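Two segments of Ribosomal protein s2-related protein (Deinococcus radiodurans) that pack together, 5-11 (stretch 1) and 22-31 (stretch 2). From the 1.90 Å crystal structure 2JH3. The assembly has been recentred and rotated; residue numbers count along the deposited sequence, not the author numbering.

Stretch 1 (5-11) SLVLIGH
Stretch 2 22-31: ATQQVAEALR

The closest approach of this strand and helix depends on a residue with no side chain: the CA of Gly10 lies 3.4 Å from Thr23 OG1, and an ideal CB on Gly10 would stand 2.3 Å from that same OG1, a clash. Glycine therefore lets the backbones converge here, with the CA atoms of Gly10 and Thr23 5.7 Å apart, the tightest point of the register.

Residues 5-10 form a β-strand, with phi between -94° and -117° and psi between 119° and 143° until Gly10, where psi opens to 174°. Residues 22-31 are α-helical, near -65/-42, held by i to i+4 bonds such as Ala27 N to Thr23 O at 3.0 Å and Leu30 N to Val26 O at 3.1 Å. The two axes run nearly antiparallel, at 165°, and approach to 8.4 Å, so the strand climbs from Leu30 toward Thr23 as its numbering rises.

Strand alternation directs Leu6 and Leu8 toward the helix, while Ile9 points away. Leu8 (chi1 m, chi2 t) is the centre of the contact. Its CD1 lies 3.8 Å from Val26 CG1, 4.1 Å from Ala27 CB and 4.5 Å from Leu30 CD1; Ala27 CB is directed sideways, and Leu8 CD1 also comes within 3.8 Å of the backbone atom Ala27 N. Val26 (chi1 t) and Leu30 (chi1 m, chi2 t) point toward the strand, buried and apolar, supplying methyls to meet those of the strand leucines; Leu30 CD1 also meets Leu6 CD2 at 4.0 Å, with Leu6 in chi1 t, chi2 p.

Thr23 (chi1 m) places OG1 against Gly10 CA, and its CG2 packs 4.1 Å from Leu8 CB and 4.0 Å from Leu8 O. No hydrogen bond crosses the interface; the leucine and valine methyls, with Ala27 and Thr23 CG2, meet by van der Waals contact in a buried setting, which favours apolar groups, over 249 Å² of summed surface.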

ATOM      1  N   SER A   5     -17.238  -5.207 -32.589  1.00 28.33           N
ATOM      2  CA  SER A   5     -17.070  -4.783 -31.186  1.00 26.72           C
ATOM      3  C   SER A   5     -17.415  -3.294 -31.029  1.00 24.98           C
ATOM      4  O   SER A   5     -17.090  -2.440 -31.869  1.00 22.88           O
ATOM      5  CB  SER A   5     -15.591  -4.985 -30.681  1.00 28.43           C
ATOM      6  OG  SER A   5     -15.046  -6.281 -30.971  1.00 30.01           O
ATOM      7  N   LEU A   6     -18.020  -2.970 -29.904  1.00 23.93           N
ATOM      8  CA  LEU A   6     -18.292  -1.552 -29.582  1.00 23.45           C
ATOM      9  C   LEU A   6     -17.437  -1.256 -28.362  1.00 22.03           C
ATOM     10  O   LEU A   6     -17.413  -2.039 -27.446  1.00 24.49           O
ATOM     11  CB  LEU A   6     -19.762  -1.413 -29.247  1.00 22.99           C
ATOM     12  CG  LEU A   6     -20.222  -0.032 -28.776  1.00 20.25           C
ATOM     13  CD1 LEU A   6     -19.938   1.057 -29.856  1.00 17.85           C
ATOM     14  CD2 LEU A   6     -21.676  -0.155 -28.504  1.00 24.39           C
ATOM     15  N   VAL A   7     -16.699  -0.169 -28.402  1.00 22.16           N
ATOM     16  CA  VAL A   7     -15.903   0.292 -27.287  1.00 21.46           C
ATOM     17  C   VAL A   7     -16.415   1.646 -26.841  1.00 20.99           C
ATOM     18  O   VAL A   7     -16.481   2.571 -27.632  1.00 20.04           O
ATOM     19  CB  VAL A   7     -14.475   0.461 -27.693  1.00 21.21           C
ATOM     20  CG1 VAL A   7     -13.666   1.142 -26.598  1.00 18.78           C
ATOM     21  CG2 VAL A   7     -13.878  -0.904 -28.079  1.00 24.16           C
ATOM     22  N   LEU A   8     -16.877   1.717 -25.591  1.00 21.18           N
ATOM     23  CA  LEU A   8     -17.232   2.996 -24.936  1.00 20.97           C
ATOM     24  C   LEU A   8     -16.087   3.585 -24.098  1.00 21.16           C
ATOM     25  O   LEU A   8     -15.477   2.878 -23.243  1.00 21.78           O
ATOM     26  CB  LEU A   8     -18.478   2.783 -24.072  1.00 20.61           C
ATOM     27  CG  LEU A   8     -19.706   2.193 -24.747  1.00 21.76           C
ATOM     28  CD1 LEU A   8     -20.854   2.249 -23.796  1.00 27.25           C
ATOM     29  CD2 LEU A   8     -20.041   2.870 -26.040  1.00 22.28           C
ATOM     30  N   ILE A   9     -15.799   4.873 -24.301  1.00 20.60           N
ATOM     31  CA  ILE A   9     -14.681   5.572 -23.636  1.00 21.68           C
ATOM     32  C   ILE A   9     -15.176   6.631 -22.683  1.00 21.05           C
ATOM     33  O   ILE A   9     -15.889   7.578 -23.084  1.00 20.99           O
ATOM     34  CB  ILE A   9     -13.756   6.338 -24.606  1.00 22.32           C
ATOM     35  CG1 ILE A   9     -13.224   5.417 -25.681  1.00 26.19           C
ATOM     36  CG2 ILE A   9     -12.619   7.002 -23.842  1.00 24.39           C
ATOM     37  CD1 ILE A   9     -12.511   4.251 -25.113  1.00 26.07           C
ATOM     38  N   GLY A  10     -14.754   6.527 -21.425  1.00 22.66           N
ATOM     39  CA  GLY A  10     -15.094   7.516 -20.402  1.00 21.31           C
ATOM     40  C   GLY A  10     -13.856   8.234 -19.922  1.00 21.38           C
ATOM     41  O   GLY A  10     -12.714   7.873 -20.252  1.00 21.25           O
ATOM     42  N   HIS A  11     -14.079   9.215 -19.097  1.00 20.17           N
ATOM     43  CA  HIS A  11     -12.974   9.970 -18.487  1.00 21.42           C
ATOM     44  C   HIS A  11     -12.175   9.107 -17.418  1.00 20.97           C
ATOM     45  O   HIS A  11     -10.940   8.924 -17.500  1.00 21.67           O
ATOM     46  CB  HIS A  11     -13.567  11.233 -17.848  1.00 22.18           C
ATOM     47  CG  HIS A  11     -12.534  12.164 -17.326  1.00 23.36           C
ATOM     48  ND1 HIS A  11     -12.062  13.227 -18.065  1.00 26.87           N
ATOM     49  CD2 HIS A  11     -11.821  12.157 -16.180  1.00 24.47           C
ATOM     50  CE1 HIS A  11     -11.094  13.830 -17.389  1.00 25.72           C
ATOM     51  NE2 HIS A  11     -10.954  13.223 -16.231  1.00 24.66           N
ATOM     52  N   ALA A  22     -21.190   6.342 -15.265  1.00 35.44           N
ATOM     53  CA  ALA A  22     -21.966   6.623 -16.478  1.00 34.05           C
ATOM     54  C   ALA A  22     -21.620   5.699 -17.655  1.00 32.57           C
ATOM     55  O   ALA A  22     -22.492   5.151 -18.371  1.00 31.47           O
ATOM     56  CB  ALA A  22     -21.757   8.092 -16.912  1.00 35.03           C
ATOM     57  N   THR A  23     -20.336   5.585 -17.913  1.00 29.53           N
ATOM     58  CA  THR A  23     -19.879   4.710 -18.966  1.00 28.86           C
ATOM     59  C   THR A  23     -20.256   3.249 -18.655  1.00 26.83           C
ATOM     60  O   THR A  23     -20.690   2.524 -19.571  1.00 23.48           O
ATOM     61  CB  THR A  23     -18.371   4.847 -19.130  1.00 29.35           C
ATOM     62  OG1 THR A  23     -18.041   6.202 -19.381  1.00 29.20           O
ATOM     63  CG2 THR A  23     -17.806   3.989 -20.251  1.00 29.52           C
ATOM     64  N   GLN A  24     -20.084   2.832 -17.392  1.00 26.02           N
ATOM     65  CA  GLN A  24     -20.372   1.484 -16.973  1.00 27.42           C
ATOM     66  C   GLN A  24     -21.799   1.180 -17.038  1.00 28.07           C
ATOM     67  O   GLN A  24     -22.143   0.046 -17.390  1.00 30.11           O
ATOM     68  CB  GLN A  24     -19.918   1.172 -15.559  1.00 27.50           C
ATOM     69  CG  GLN A  24     -18.443   1.214 -15.365  1.00 28.93           C
ATOM     70  CD  GLN A  24     -18.041   1.170 -13.890  1.00 30.14           C
ATOM     71  OE1 GLN A  24     -18.861   1.328 -12.990  1.00 39.73           O
ATOM     72  NE2 GLN A  24     -16.801   0.923 -13.652  1.00 30.12           N
ATOM     73  N   GLN A  25     -22.659   2.208 -16.752  1.00 28.10           N
ATOM     74  CA  GLN A  25     -24.121   2.062 -16.785  1.00 29.42           C
ATOM     75  C   GLN A  25     -24.571   1.817 -18.241  1.00 30.01           C
ATOM     76  O   GLN A  25     -25.367   0.915 -18.472  1.00 31.39           O
ATOM     77  CB  GLN A  25     -24.813   3.280 -16.100  1.00 29.85           C
ATOM     78  CG  GLN A  25     -25.045   3.229 -14.564  1.00 34.04           C
ATOM     79  OE1 GLN A  25     -26.115   5.341 -14.226  0.50 24.55           O
ATOM     80  NE2 GLN A  25     -24.515   5.014 -12.828  1.00 64.58           N
ATOM     81  N   VAL A  26     -24.073   2.620 -19.205  1.00 29.83           N
ATOM     82  CA  VAL A  26     -24.471   2.464 -20.569  1.00 31.40           C
ATOM     83  C   VAL A  26     -23.997   1.114 -21.097  1.00 30.18           C
ATOM     84  O   VAL A  26     -24.764   0.402 -21.762  1.00 31.03           O
ATOM     85  CB  VAL A  26     -23.956   3.595 -21.497  1.00 32.07           C
ATOM     86  CG1 VAL A  26     -24.371   3.304 -22.954  1.00 34.65           C
ATOM     87  CG2 VAL A  26     -24.508   4.902 -21.116  1.00 34.29           C
ATOM     88  N   ALA A  27     -22.723   0.782 -20.837  1.00 29.29           N
ATOM     89  CA  ALA A  27     -22.129  -0.477 -21.335  1.00 29.11           C
ATOM     90  C   ALA A  27     -22.919  -1.676 -20.880  1.00 28.65           C
ATOM     91  O   ALA A  27     -23.292  -2.540 -21.657  1.00 28.66           O
ATOM     92  CB  ALA A  27     -20.671  -0.594 -20.882  1.00 28.42           C
ATOM     93  N   GLU A  28     -23.224  -1.703 -19.605  1.00 29.79           N
ATOM     94  CA  GLU A  28     -24.001  -2.779 -19.044  1.00 31.00           C
ATOM     95  C   GLU A  28     -25.422  -2.847 -19.656  1.00 30.76           C
ATOM     96  O   GLU A  28     -25.895  -3.923 -19.957  1.00 31.73           O
ATOM     97  CB  GLU A  28     -24.012  -2.729 -17.497  1.00 30.52           C
ATOM     98  CG  GLU A  28     -24.776  -3.988 -16.927  1.00 33.07           C
ATOM     99  CD  GLU A  28     -24.875  -4.081 -15.415  1.00 34.86           C
ATOM    100  OE1 GLU A  28     -25.478  -5.083 -14.943  1.00 45.16           O
ATOM    101  OE2 GLU A  28     -24.362  -3.192 -14.703  1.00 42.07           O
ATOM    102  N   ALA A  29     -26.089  -1.706 -19.889  1.00 32.12           N
ATOM    103  CA  ALA A  29     -27.432  -1.718 -20.474  1.00 31.02           C
ATOM    104  C   ALA A  29     -27.449  -2.336 -21.894  1.00 31.29           C
ATOM    105  O   ALA A  29     -28.354  -3.081 -22.264  1.00 30.70           O
ATOM    106  CB  ALA A  29     -27.971  -0.287 -20.539  1.00 31.64           C
ATOM    107  N   LEU A  30     -26.430  -1.994 -22.670  1.00 30.75           N
ATOM    108  CA  LEU A  30     -26.282  -2.402 -24.021  1.00 30.56           C
ATOM    109  C   LEU A  30     -25.871  -3.879 -24.106  1.00 30.76           C
ATOM    110  O   LEU A  30     -26.297  -4.593 -25.033  1.00 29.87           O
ATOM    111  CB  LEU A  30     -25.257  -1.493 -24.711  1.00 30.02           C
ATOM    112  CG  LEU A  30     -25.659  -0.070 -25.049  1.00 28.80           C
ATOM    113  CD1 LEU A  30     -24.559   0.677 -25.804  1.00 28.84           C
ATOM    114  CD2 LEU A  30     -26.906  -0.091 -25.848  1.00 31.33           C
ATOM    115  N   ARG A  31     -25.093  -4.372 -23.154  1.00 30.93           N
ATOM    116  CA  ARG A  31     -24.821  -5.830 -23.121  1.00 33.50           C
ATOM    117  C   ARG A  31     -26.067  -6.649 -22.829  1.00 36.22           C
ATOM    118  O   ARG A  31     -26.199  -7.749 -23.343  1.00 38.79           O
ATOM    119  CB  ARG A  31     -23.772  -6.229 -22.064  1.00 32.55           C
ATOM    120  CG  ARG A  31     -22.425  -5.720 -22.303  1.00 30.99           C
ATOM    121  CD  ARG A  31     -21.493  -6.158 -21.185  1.00 27.18           C
ATOM    122  NE  ARG A  31     -20.295  -5.345 -21.300  1.00 24.08           N
ATOM    123  CZ  ARG A  31     -19.826  -4.532 -20.352  1.00 24.26           C
ATOM    124  NH1 ARG A  31     -20.438  -4.462 -19.158  1.00 25.43           N
ATOM    125  NH2 ARG A  31     -18.791  -3.770 -20.602  1.00 20.09           N
TER